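PDB 4KRR: Wnt inhibitor of Dorsal protein from Drosophila melanogaster, which probably acts as a secreted Wnt ligand that binds frizzled receptors and signals through them, with this chain comprising its N-terminal domain and linker. Local coordinates for residues L6-E9 against D10-G13; I61-A64 against A65-T69; T71-C74 against A75-V78; V154-P157 against F158-A162. All coordinates share one frame; numbering follows the deposited sequence.

Interaction 1. Residues L6-E9 against D10-G13; sequences LSWE and DITG
The CD1 methyl of L6 lies against CG1 of I11 at 3.9 Å, the two side chains crossing at about a right angle where helix 8-26 begins. S7 is the N-cap of this helix, and its O opens the backbone bonding: I11 N donates to it at 3.2 Å in the carbonyl plane, while D10 N adds a weak bond. Having OG anti to the backbone N (chi1 172°) points the S7 hydroxyl at the carboxylate of D10, where it gives a weak hydrogen bond to OD2. The next carbonyl, W8 O, is gripped twice by T12. The backbone N reaches it at 3.0 Å from well above the carbonyl plane, and OG1 at 2.8 Å from nearer that plane. The same hydroxyl sits at the edge of the W8 indole, near the ring plane, and L6 CG covers part of one indole face, offset toward the rim. A valine in place of T12 would probably leave W8 O with the backbone N-H as its sole donor from this turn and set a methyl beside the indole edge instead of a hydroxyl. Beyond the turn, L6 and I11 rest on L70 and I66 of helix 53-75, and the W8 ring stacks with H107. G13 N continues the helical bonding, meeting E9 O at 3.1 Å.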
loop_
_atom_site.group_PDB
_atom_site.type_symbol
_atom_site.label_atom_id
_atom_site.label_comp_id
_atom_site.label_asym_id
_atom_site.label_seq_id
_atom_site.Cartn_x
_atom_site.Cartn_y
_atom_site.Cartn_z
ATOM N N LEU A 6 8.245 -0.964 -18.000
ATOM C CA LEU A 6 7.896 -0.332 -16.735
ATOM C C LEU A 6 8.186 1.167 -16.706
ATOM O O LEU A 6 9.316 1.595 -16.933
ATOM C CB LEU A 6 8.621 -1.019 -15.573
ATOM C CG LEU A 6 8.557 -0.318 -14.215
ATOM C CD1 LEU A 6 7.119 -0.210 -13.731
ATOM C CD2 LEU A 6 9.414 -1.060 -13.205
ATOM N N SER A 7 7.152 1.954 -16.421
ATOM C CA SER A 7 7.295 3.393 -16.237
ATOM C C SER A 7 6.873 3.774 -14.825
ATOM O O SER A 7 5.695 3.691 -14.478
ATOM C CB SER A 7 6.439 4.153 -17.250
ATOM O OG SER A 7 6.431 5.541 -16.959
ATOM N N TRP A 8 7.835 4.189 -14.007
ATOM C CA TRP A 8 7.545 4.544 -12.624
ATOM C C TRP A 8 6.706 5.813 -12.516
ATOM O O TRP A 8 6.024 6.029 -11.516
ATOM C CB TRP A 8 8.833 4.672 -11.808
ATOM C CG TRP A 8 9.375 3.347 -11.363
ATOM C CD1 TRP A 8 10.480 2.708 -11.846
ATOM C CD2 TRP A 8 8.824 2.491 -10.354
ATOM N NE1 TRP A 8 10.656 1.511 -11.193
ATOM C CE2 TRP A 8 9.653 1.354 -10.274
ATOM C CE3 TRP A 8 7.713 2.578 -9.508
ATOM C CZ2 TRP A 8 9.405 0.311 -9.383
ATOM C CZ3 TRP A 8 7.469 1.542 -8.625
ATOM C CH2 TRP A 8 8.311 0.424 -8.569
ATOM N N GLU A 9 6.753 6.643 -13.552
ATOM C CA GLU A 9 5.959 7.866 -13.589
ATOM C C GLU A 9 4.466 7.552 -13.666
ATOM O O GLU A 9 3.658 8.154 -12.961
ATOM C CB GLU A 9 6.379 8.738 -14.773
ATOM C CG GLU A 9 5.514 9.972 -14.978
ATOM C CD GLU A 9 6.006 10.846 -16.117
ATOM O OE1 GLU A 9 7.178 11.276 -16.072
ATOM O OE2 GLU A 9 5.224 11.100 -17.057
ATOM N N ASP A 10 4.109 6.601 -14.522
ATOM C CA ASP A 10 2.713 6.218 -14.699
ATOM C C ASP A 10 2.196 5.415 -13.509
ATOM O O ASP A 10 1.067 5.609 -13.063
ATOM C CB ASP A 10 2.537 5.419 -15.991
ATOM C CG ASP A 10 2.994 6.185 -17.214
ATOM O OD1 ASP A 10 2.989 7.433 -17.171
ATOM O OD2 ASP A 10 3.360 5.540 -18.219
ATOM N N ILE A 11 3.031 4.512 -13.003
ATOM C CA ILE A 11 2.663 3.678 -11.865
ATOM C C ILE A 11 2.396 4.525 -10.623
ATOM O O ILE A 11 1.363 4.376 -9.967
ATOM C CB ILE A 11 3.756 2.636 -11.554
ATOM C CG1 ILE A 11 3.837 1.604 -12.679
ATOM C CG2 ILE A 11 3.471 1.939 -10.235
ATOM C CD1 ILE A 11 2.576 0.777 -12.833
ATOM N N THR A 12 3.332 5.418 -10.314
ATOM C CA THR A 12 3.201 6.316 -9.172
ATOM C C THR A 12 1.994 7.236 -9.328
ATOM O O THR A 12 1.240 7.450 -8.381
ATOM C CB THR A 12 4.473 7.171 -8.981
ATOM O OG1 THR A 12 5.599 6.310 -8.762
ATOM C CG2 THR A 12 4.321 8.108 -7.793
ATOM N N GLY A 13 1.821 7.772 -10.532
ATOM C CA GLY A 13 0.700 8.647 -10.830
ATOM C C GLY A 13 -0.647 8.010 -10.542
ATOM O O GLY A 13 -1.478 8.589 -9.844
#

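Interaction 2. Residues I61-A64 against A65-T69; sequences ISMA and AIVHT
A65 O accepts two hydrogen bonds from T69, while A65 N donates back to I61 O at 3.1 Å. The hydroxyl OG1 of T69 approaches A65 O at 2.7 Å and the backbone N of T69 at 3.0 Å, from opposite faces of the carbonyl plane, so one oxygen fixes both the backbone and the rotation of the threonine. The preceding carbonyl, A64 O, receives H68 N at 2.9 Å, and the H68 ring leads away toward K156 O, which NE2 hydrogen-bonds.

V67 holds CG2 beside its own backbone N, with CG1 anti to that N (chi1 174°). CG2 therefore packs close to M63 O and reaches M63 CG at 4.3 Å, as V67 N donates to the same oxygen at 3.0 Å and 164°. I66 leans CG1 over S62 O in a similar way, while S62 OG turns back to V58 O and also meets N43. Helices 8-26, 97-107, 113-127 and 158-170 all touch side chains of residues 61-69, and M63 itself reaches L101, Y104, R119 and V122. Such packing on four helices marks a central helix in an alpha-helical bundle, here the core of the Wnt N-terminal domain.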
loop_
_atom_site.group_PDB
_atom_site.type_symbol
_atom_site.label_atom_id
_atom_site.label_comp_id
_atom_site.label_asym_id
_atom_site.label_seq_id
_atom_site.Cartn_x
_atom_site.Cartn_y
_atom_site.Cartn_z
ATOM N N ILE A 61 -0.577 4.360 2.832
ATOM C CA ILE A 61 -1.625 4.214 1.825
ATOM C C ILE A 61 -1.077 4.475 0.419
ATOM O O ILE A 61 -1.546 3.888 -0.557
ATOM C CB ILE A 61 -2.862 5.114 2.118
ATOM C CG1 ILE A 61 -4.053 4.715 1.241
ATOM C CG2 ILE A 61 -2.534 6.589 1.934
ATOM C CD1 ILE A 61 -4.784 3.466 1.711
ATOM N N SER A 62 -0.069 5.337 0.322
ATOM C CA SER A 62 0.537 5.655 -0.966
ATOM C C SER A 62 1.394 4.498 -1.470
ATOM O O SER A 62 1.292 4.103 -2.630
ATOM C CB SER A 62 1.366 6.939 -0.875
ATOM O OG SER A 62 0.557 8.027 -0.463
ATOM N N MET A 63 2.237 3.961 -0.591
ATOM C CA MET A 63 3.033 2.783 -0.914
ATOM C C MET A 63 2.149 1.606 -1.305
ATOM O O MET A 63 2.421 0.914 -2.285
ATOM C CB MET A 63 3.902 2.379 0.274
ATOM C CG MET A 63 4.570 1.026 0.092
ATOM S SD MET A 63 5.586 0.545 1.493
ATOM C CE MET A 63 6.056 -1.113 1.005
ATOM N N ALA A 64 1.093 1.384 -0.528
ATOM C CA ALA A 64 0.181 0.271 -0.769
ATOM C C ALA A 64 -0.508 0.387 -2.125
ATOM O O ALA A 64 -0.677 -0.607 -2.831
ATOM C CB ALA A 64 -0.849 0.176 0.348
ATOM N N ALA A 65 -0.899 1.605 -2.485
ATOM C CA ALA A 65 -1.601 1.839 -3.742
ATOM C C ALA A 65 -0.677 1.664 -4.938
ATOM O O ALA A 65 -1.096 1.191 -5.993
ATOM C CB ALA A 65 -2.223 3.224 -3.751
ATOM N N ILE A 66 0.582 2.050 -4.769
ATOM C CA ILE A 66 1.570 1.913 -5.829
ATOM C C ILE A 66 1.892 0.442 -6.076
ATOM O O ILE A 66 1.967 -0.001 -7.224
ATOM C CB ILE A 66 2.859 2.700 -5.500
ATOM C CG1 ILE A 66 2.572 4.204 -5.509
ATOM C CG2 ILE A 66 3.963 2.376 -6.495
ATOM C CD1 ILE A 66 3.767 5.059 -5.146
ATOM N N VAL A 67 2.071 -0.311 -4.994
ATOM C CA VAL A 67 2.364 -1.739 -5.089
ATOM C C VAL A 67 1.161 -2.518 -5.626
ATOM O O VAL A 67 1.311 -3.434 -6.437
ATOM C CB VAL A 67 2.819 -2.317 -3.728
ATOM C CG1 VAL A 67 2.988 -3.828 -3.811
ATOM C CG2 VAL A 67 4.122 -1.657 -3.280
ATOM N N HIS A 68 -0.032 -2.140 -5.176
ATOM C CA HIS A 68 -1.267 -2.748 -5.661
ATOM C C HIS A 68 -1.410 -2.518 -7.162
ATOM O O HIS A 68 -1.799 -3.419 -7.906
ATOM C CB HIS A 68 -2.474 -2.165 -4.920
ATOM C CG HIS A 68 -3.767 -2.863 -5.210
ATOM N ND1 HIS A 68 -4.506 -2.622 -6.349
ATOM C CD2 HIS A 68 -4.463 -3.783 -4.500
ATOM C CE1 HIS A 68 -5.596 -3.368 -6.332
ATOM N NE2 HIS A 68 -5.595 -4.081 -5.220
ATOM N N THR A 69 -1.089 -1.305 -7.599
ATOM C CA THR A 69 -1.160 -0.956 -9.012
ATOM C C THR A 69 -0.132 -1.750 -9.811
ATOM O O THR A 69 -0.442 -2.294 -10.872
ATOM C CB THR A 69 -0.925 0.553 -9.233
ATOM O OG1 THR A 69 -1.933 1.301 -8.541
ATOM C CG2 THR A 69 -0.978 0.896 -10.715
#

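Interaction 3. Residues T71-C74 against A75-V78; sequences TKDC and ANGV. With NA (sodium ion), chain F.
With chi1 of V78 at 80°, CG1 sits between the backbone N and the carbonyl carbon and lands 3.6 Å from D73 CB. The aspartate keeps CG beside its own backbone N (chi1 -73°), and the two side chains run next to each other in the same direction. The carboxylate is drawn onward by K14 of helix 8-26, whose NZ makes a salt bridge with OD2.

The backbone beneath is a Schellman motif that ends helix 53-75. V78 N donates to D73 O at 3.2 Å, nearly along the C=O axis, and G77 N bonds to C74 O at 3.0 Å from far above the carbonyl plane. G77 makes the reversal with a positive phi of 72°, which suits glycine. Just before this the chain is still helical, N76 N meeting K72 O at 2.9 Å, while the N76 amide nitrogen ND2 lies 3.6 Å from K72 CG.

C74 O also binds the sodium ion at 2.7 Å, with I79 O as a further ligand and C82 completing the site. C74 SG is joined to C82 in a disulfide, so the covalent link and the ion secure the same turn. Gathering carbonyl oxygens at a helix C-terminus probably favours a cation here.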
loop_
_atom_site.group_PDB
_atom_site.type_symbol
_atom_site.label_atom_id
_atom_site.label_comp_id
_atom_site.label_asym_id
_atom_site.label_seq_id
_atom_site.Cartn_x
_atom_site.Cartn_y
_atom_site.Cartn_z
ATOM N N THR A 71 1.419 -4.596 -8.939
ATOM C CA THR A 71 1.084 -6.014 -8.898
ATOM C C THR A 71 -0.006 -6.349 -9.913
ATOM O O THR A 71 0.103 -7.323 -10.665
ATOM C CB THR A 71 0.594 -6.431 -7.501
ATOM O OG1 THR A 71 1.583 -6.090 -6.523
ATOM C CG2 THR A 71 0.323 -7.929 -7.449
ATOM N N LYS A 72 -1.053 -5.531 -9.931
ATOM C CA LYS A 72 -2.200 -5.764 -10.803
ATOM C C LYS A 72 -1.833 -5.602 -12.274
ATOM O O LYS A 72 -2.184 -6.441 -13.104
ATOM C CB LYS A 72 -3.349 -4.822 -10.436
ATOM C CG LYS A 72 -4.648 -5.101 -11.172
ATOM C CD LYS A 72 -5.774 -4.220 -10.656
ATOM C CE LYS A 72 -7.099 -4.570 -11.317
ATOM N NZ LYS A 72 -8.217 -3.722 -10.817
ATOM N N ASP A 73 -1.124 -4.525 -12.591
ATOM C CA ASP A 73 -0.735 -4.244 -13.970
ATOM C C ASP A 73 0.227 -5.289 -14.527
ATOM O O ASP A 73 0.186 -5.603 -15.717
ATOM C CB ASP A 73 -0.137 -2.843 -14.088
ATOM C CG ASP A 73 -1.182 -1.753 -13.961
ATOM O OD1 ASP A 73 -2.245 -2.016 -13.361
ATOM O OD2 ASP A 73 -0.940 -0.636 -14.461
ATOM N N CYS A 74 1.090 -5.824 -13.669
ATOM C CA CYS A 74 2.005 -6.887 -14.073
ATOM C C CYS A 74 1.230 -8.135 -14.465
ATOM O O CYS A 74 1.511 -8.757 -15.489
ATOM C CB CYS A 74 2.988 -7.220 -12.948
ATOM S SG CYS A 74 4.389 -6.084 -12.809
ATOM N N ALA A 75 0.249 -8.493 -13.643
ATOM C CA ALA A 75 -0.584 -9.659 -13.905
ATOM C C ALA A 75 -1.417 -9.467 -15.168
ATOM O O ALA A 75 -1.678 -10.419 -15.900
ATOM C CB ALA A 75 -1.479 -9.946 -12.714
ATOM N N ASN A 76 -1.825 -8.226 -15.422
ATOM C CA ASN A 76 -2.595 -7.906 -16.619
ATOM C C ASN A 76 -1.723 -7.870 -17.872
ATOM O O ASN A 76 -2.224 -7.696 -18.981
ATOM C CB ASN A 76 -3.338 -6.579 -16.448
ATOM C CG ASN A 76 -4.375 -6.628 -15.340
ATOM O OD1 ASN A 76 -4.950 -7.680 -15.057
ATOM N ND2 ASN A 76 -4.617 -5.486 -14.708
ATOM N N GLY A 77 -0.417 -8.030 -17.683
ATOM C CA GLY A 77 0.517 -8.129 -18.790
ATOM C C GLY A 77 0.759 -6.832 -19.539
ATOM O O GLY A 77 1.157 -6.849 -20.705
ATOM N N VAL A 78 0.527 -5.704 -18.875
ATOM C CA VAL A 78 0.711 -4.402 -19.508
ATOM C C VAL A 78 2.122 -3.866 -19.252
ATOM O O VAL A 78 2.547 -2.880 -19.855
ATOM C CB VAL A 78 -0.348 -3.382 -19.029
ATOM C CG1 VAL A 78 0.036 -2.808 -17.680
ATOM C CG2 VAL A 78 -0.529 -2.271 -20.055
HETATM NA NA NA F . 2.828 -7.364 -17.370
#

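Interaction 4. Residues V154-P157 against F158-A162; sequences VLKP and FEAIA
The carboxylate of E159 lies against the pyrrolidine ring of P157, OE1 standing 3.7 Å from P157 CB, at the junction where strand 149-155 gives way to helix 158-170. The other flat group, the phenyl ring of F158, is carried away from the junction with CG anti to the backbone N (chi1 -172°), and lodges among I61 and A65 of helix 53-75 and Q18 and S22 of helix 8-26.

P157 is the N-cap residue. Its side chain is closed into a ring and has no polar group to cap the helix, but its carbonyl serves the first turn: A160 N donates to P157 O at 3.1 Å, from above the carbonyl plane, and A160 CB sits beside that oxygen at 3.5 Å. E159 folds back toward the proline through a bend at chi2 (85°), which keeps its carboxylate near the helix start, where the N-terminal end of the helix would probably favour a negative charge.

K156 comes from the strand side. Its chain bends at chi3, taking NZ to a salt bridge with D164, one turn beyond A160 in the helix, and the aliphatic part passes across I161 on the way, CE touching I161 CG1 at 3.9 Å.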
loop_
_atom_site.group_PDB
_atom_site.type_symbol
_atom_site.label_atom_id
_atom_site.label_comp_id
_atom_site.label_asym_id
_atom_site.label_seq_id
_atom_site.Cartn_x
_atom_site.Cartn_y
_atom_site.Cartn_z
ATOM N N VAL A 154 -5.484 -13.207 -6.593
ATOM C CA VAL A 154 -5.446 -11.777 -6.885
ATOM C C VAL A 154 -5.528 -10.970 -5.595
ATOM O O VAL A 154 -6.051 -11.448 -4.588
ATOM C CB VAL A 154 -6.600 -11.345 -7.816
ATOM C CG1 VAL A 154 -6.443 -11.970 -9.195
ATOM C CG2 VAL A 154 -7.944 -11.706 -7.205
ATOM N N LEU A 155 -5.003 -9.749 -5.628
ATOM C CA LEU A 155 -5.094 -8.851 -4.484
ATOM C C LEU A 155 -6.533 -8.390 -4.289
ATOM O O LEU A 155 -7.260 -8.192 -5.263
ATOM C CB LEU A 155 -4.190 -7.633 -4.681
ATOM C CG LEU A 155 -2.685 -7.824 -4.485
ATOM C CD1 LEU A 155 -1.939 -6.539 -4.804
ATOM C CD2 LEU A 155 -2.391 -8.272 -3.064
ATOM N N LYS A 156 -6.936 -8.220 -3.030
ATOM C CA LYS A 156 -8.255 -7.685 -2.705
ATOM C C LYS A 156 -8.447 -6.334 -3.378
ATOM O O LYS A 156 -7.469 -5.678 -3.739
ATOM C CB LYS A 156 -8.405 -7.494 -1.191
ATOM C CG LYS A 156 -8.309 -8.753 -0.363
ATOM C CD LYS A 156 -8.581 -8.456 1.105
ATOM C CE LYS A 156 -7.608 -7.423 1.654
ATOM N NZ LYS A 156 -7.830 -7.168 3.105
ATOM N N PRO A 157 -9.711 -5.914 -3.555
ATOM C CA PRO A 157 -9.962 -4.535 -3.984
ATOM C C PRO A 157 -9.288 -3.564 -3.020
ATOM O O PRO A 157 -9.225 -3.834 -1.819
ATOM C CB PRO A 157 -11.490 -4.409 -3.908
ATOM C CG PRO A 157 -11.965 -5.629 -3.157
ATOM C CD PRO A 157 -10.957 -6.688 -3.432
ATOM N N PHE A 158 -8.769 -2.459 -3.541
ATOM C CA PHE A 158 -7.937 -1.581 -2.730
ATOM C C PHE A 158 -8.688 -0.949 -1.559
ATOM O O PHE A 158 -8.086 -0.617 -0.537
ATOM C CB PHE A 158 -7.266 -0.504 -3.582
ATOM C CG PHE A 158 -6.264 0.306 -2.823
ATOM C CD1 PHE A 158 -5.051 -0.248 -2.453
ATOM C CD2 PHE A 158 -6.542 1.611 -2.455
ATOM C CE1 PHE A 158 -4.127 0.486 -1.738
ATOM C CE2 PHE A 158 -5.618 2.353 -1.742
ATOM C CZ PHE A 158 -4.411 1.788 -1.384
ATOM N N GLU A 159 -10.001 -0.800 -1.707
ATOM C CA GLU A 159 -10.832 -0.233 -0.651
ATOM C C GLU A 159 -10.756 -1.067 0.629
ATOM O O GLU A 159 -10.815 -0.528 1.734
ATOM C CB GLU A 159 -12.290 -0.106 -1.110
ATOM C CG GLU A 159 -12.474 0.601 -2.449
ATOM C CD GLU A 159 -12.330 -0.336 -3.637
ATOM O OE1 GLU A 159 -13.252 -1.147 -3.871
ATOM O OE2 GLU A 159 -11.296 -0.264 -4.336
ATOM N N ALA A 160 -10.621 -2.382 0.475
ATOM C CA ALA A 160 -10.524 -3.280 1.624
ATOM C C ALA A 160 -9.157 -3.174 2.291
ATOM O O ALA A 160 -9.050 -3.173 3.519
ATOM C CB ALA A 160 -10.809 -4.717 1.205
ATOM N N ILE A 161 -8.112 -3.088 1.474
ATOM C CA ILE A 161 -6.757 -2.864 1.970
ATOM C C ILE A 161 -6.671 -1.509 2.674
ATOM O O ILE A 161 -6.021 -1.375 3.712
ATOM C CB ILE A 161 -5.726 -2.941 0.818
ATOM C CG1 ILE A 161 -5.749 -4.337 0.185
ATOM C CG2 ILE A 161 -4.324 -2.589 1.311
ATOM C CD1 ILE A 161 -4.894 -4.474 -1.061
ATOM N N ALA A 162 -7.353 -0.513 2.110
ATOM C CA ALA A 162 -7.393 0.830 2.684
ATOM C C ALA A 162 -8.027 0.834 4.074
ATOM O O ALA A 162 -7.594 1.570 4.961
ATOM C CB ALA A 162 -8.141 1.779 1.758
#

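Overall arrangement
Helix 53-75 ties the four contacts together. Interaction 2 lies within it and interaction 3 at its C-terminal end, running into the loop beyond, their centres about 14 Å apart; interaction 1 packs on its side, I11 CG2 meeting I66 CG2 at 3.8 Å. Interaction 4 reaches the helix too: H68 NE2 lies 2.9 Å from K156 O, and F158 CZ touches I61 CD1 at 3.5 Å. T71 CB and L155 CD1, 3.7 Å apart, join interactions 3 and 4. Interactions 1 and 4 do not touch, their nearest atoms being about 11 Å apart. The sodium ion bound in interaction 3 lies about 9 Å from the L6 side chain of interaction 1.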